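Local coordinates for protein-glutamine gamma-glutamyltransferase 2 (Pagrus major, PDB 1G0D) that probably catalyses calcium-dependent bond formation between peptide-bound glutamine and primary amines, cross-linking or aminating proteins, at residues P600-V605 with K648-P653. Residues are numbered along the deposited sequence; the frame is centred on the assembly and turned at random.
Sequences PLTAYV and KLSFSP
Leu601 and Phe651, a hydrogen-bonded pair of two antiparallel strands, also pack closely through their side chains, and Leu601 loses more surface to the partner segment than any other residue here. Its methyl CD1 lies over one face of the Phe651 ring, 3.4 Å from the centroid, in a CH-pi contact, while CB of Ala603 approaches the ring edge in plane. With CG between its own backbone N and carbonyl carbon (chi1 70°), Phe651 leans back toward Leu601. The other leucine methyl, CD2, meets CG of Pro653 tip to tip at 3.6 Å. Leu649 and Phe651 continue this apolar face onto Leu628 of strand 628-634, across the beta sandwich of the C-terminal immunoglobulin-like domain.

Alternation along paired strands sends the intervening residues to the opposite face, which is mixed and more exposed. OG1 of Thr602 and OG of Ser650 share a hydrogen bond of 3.0 Å, and Tyr604 and Lys648 run side by side, CD2 to CB 3.5 Å. One water bridges Tyr604 OH and Lys648 NZ.

Four backbone bonds, among them Ala603 N to Leu649 O at 3.0 Å, fix the strand register. The chemistry is consistent with an amphipathic sandwich edge, Leu649 and Phe651 turned to strand 628-634, Ser650 and Lys648 to solvent.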
loop_
_atom_site.group_PDB
_atom_site.type_symbol
_atom_site.label_atom_id
_atom_site.label_comp_id
_atom_site.label_asym_id
_atom_site.label_seq_id
_atom_site.Cartn_x
_atom_site.Cartn_y
_atom_site.Cartn_z
ATOM N N PRO A 600 11.225 -7.725 -29.577
ATOM C CA PRO A 600 12.338 -7.994 -28.672
ATOM C C PRO A 600 13.257 -6.822 -28.417
ATOM O O PRO A 600 13.776 -6.227 -29.357
ATOM C CB PRO A 600 13.068 -9.139 -29.361
ATOM C CG PRO A 600 11.975 -9.858 -30.112
ATOM C CD PRO A 600 11.136 -8.738 -30.642
ATOM N N LEU A 601 13.481 -6.504 -27.138
ATOM C CA LEU A 601 14.385 -5.404 -26.784
ATOM C C LEU A 601 15.305 -5.819 -25.640
ATOM O O LEU A 601 15.048 -6.835 -24.967
ATOM C CB LEU A 601 13.622 -4.130 -26.385
ATOM C CG LEU A 601 12.432 -4.213 -25.443
ATOM C CD1 LEU A 601 12.881 -4.675 -24.079
ATOM C CD2 LEU A 601 11.783 -2.856 -25.361
ATOM N N THR A 602 16.367 -5.025 -25.432
ATOM C CA THR A 602 17.372 -5.262 -24.387
ATOM C C THR A 602 17.495 -4.093 -23.407
ATOM O O THR A 602 17.740 -2.938 -23.795
ATOM C CB THR A 602 18.783 -5.553 -25.004
ATOM O OG1 THR A 602 18.676 -6.679 -25.868
ATOM C CG2 THR A 602 19.815 -5.912 -23.940
ATOM N N ALA A 603 17.324 -4.450 -22.132
ATOM C CA ALA A 603 17.402 -3.551 -20.985
ATOM C C ALA A 603 18.751 -3.808 -20.326
ATOM O O ALA A 603 19.207 -4.954 -20.231
ATOM C CB ALA A 603 16.256 -3.853 -20.000
ATOM N N TYR A 604 19.365 -2.730 -19.853
ATOM C CA TYR A 604 20.689 -2.757 -19.253
ATOM C C TYR A 604 20.745 -2.152 -17.869
ATOM O O TYR A 604 20.425 -0.984 -17.694
ATOM C CB TYR A 604 21.654 -1.963 -20.123
ATOM C CG TYR A 604 21.811 -2.527 -21.505
ATOM C CD1 TYR A 604 20.975 -2.129 -22.539
ATOM C CD2 TYR A 604 22.773 -3.504 -21.770
ATOM C CE1 TYR A 604 21.088 -2.702 -23.808
ATOM C CE2 TYR A 604 22.894 -4.079 -23.025
ATOM C CZ TYR A 604 22.048 -3.682 -24.043
ATOM O OH TYR A 604 22.137 -4.301 -25.273
ATOM N N VAL A 605 21.184 -2.921 -16.885
ATOM C CA VAL A 605 21.294 -2.366 -15.548
ATOM C C VAL A 605 22.749 -2.478 -15.093
ATOM O O VAL A 605 23.436 -3.437 -15.423
ATOM C CB VAL A 605 20.281 -3.060 -14.587
ATOM C CG1 VAL A 605 20.066 -4.482 -15.009
ATOM C CG2 VAL A 605 20.713 -2.900 -13.155
ATOM N N LYS A 648 22.193 -7.472 -18.328
ATOM C CA LYS A 648 21.214 -7.072 -19.305
ATOM C C LYS A 648 20.307 -8.243 -19.534
ATOM O O LYS A 648 20.690 -9.375 -19.322
ATOM C CB LYS A 648 21.880 -6.645 -20.598
ATOM C CG LYS A 648 23.008 -7.500 -21.017
ATOM C CD LYS A 648 22.530 -8.524 -21.991
ATOM C CE LYS A 648 23.641 -8.879 -22.937
ATOM N NZ LYS A 648 24.377 -7.664 -23.422
ATOM N N LEU A 649 19.091 -7.959 -19.967
ATOM C CA LEU A 649 18.066 -8.975 -20.193
ATOM C C LEU A 649 17.354 -8.614 -21.503
ATOM O O LEU A 649 17.264 -7.442 -21.855
ATOM C CB LEU A 649 17.045 -8.895 -19.047
ATOM C CG LEU A 649 16.301 -10.083 -18.408
ATOM C CD1 LEU A 649 15.084 -9.545 -17.645
ATOM C CD2 LEU A 649 15.859 -11.111 -19.443
ATOM N N SER A 650 16.853 -9.597 -22.234
ATOM C CA SER A 650 16.120 -9.287 -23.449
ATOM C C SER A 650 14.701 -9.690 -23.208
ATOM O O SER A 650 14.466 -10.671 -22.505
ATOM C CB SER A 650 16.629 -10.081 -24.617
ATOM O OG SER A 650 17.127 -9.205 -25.610
ATOM N N PHE A 651 13.751 -8.932 -23.749
ATOM C CA PHE A 651 12.343 -9.268 -23.587
ATOM C C PHE A 651 11.491 -8.448 -24.558
ATOM O O PHE A 651 11.979 -7.479 -25.155
ATOM C CB PHE A 651 11.903 -9.065 -22.131
ATOM C CG PHE A 651 11.841 -7.633 -21.708
ATOM C CD1 PHE A 651 12.991 -6.962 -21.325
ATOM C CD2 PHE A 651 10.635 -6.939 -21.726
ATOM C CE1 PHE A 651 12.938 -5.620 -20.974
ATOM C CE2 PHE A 651 10.587 -5.606 -21.378
ATOM C CZ PHE A 651 11.737 -4.947 -21.007
ATOM N N SER A 652 10.236 -8.854 -24.740
ATOM C CA SER A 652 9.333 -8.175 -25.665
ATOM C C SER A 652 8.128 -7.581 -24.926
ATOM O O SER A 652 7.262 -8.325 -24.452
ATOM C CB SER A 652 8.856 -9.175 -26.718
ATOM O OG SER A 652 9.880 -9.457 -27.666
ATOM N N PRO A 653 8.030 -6.235 -24.855
ATOM C CA PRO A 653 6.881 -5.681 -24.138
ATOM C C PRO A 653 5.559 -6.411 -24.451
ATOM O O PRO A 653 5.410 -7.044 -25.491
ATOM C CB PRO A 653 6.900 -4.211 -24.540
ATOM C CG PRO A 653 8.349 -3.932 -24.777
ATOM C CD PRO A 653 8.883 -5.176 -25.427
HETATM O O HOH W 1 23.210 -6.672 -26.117
#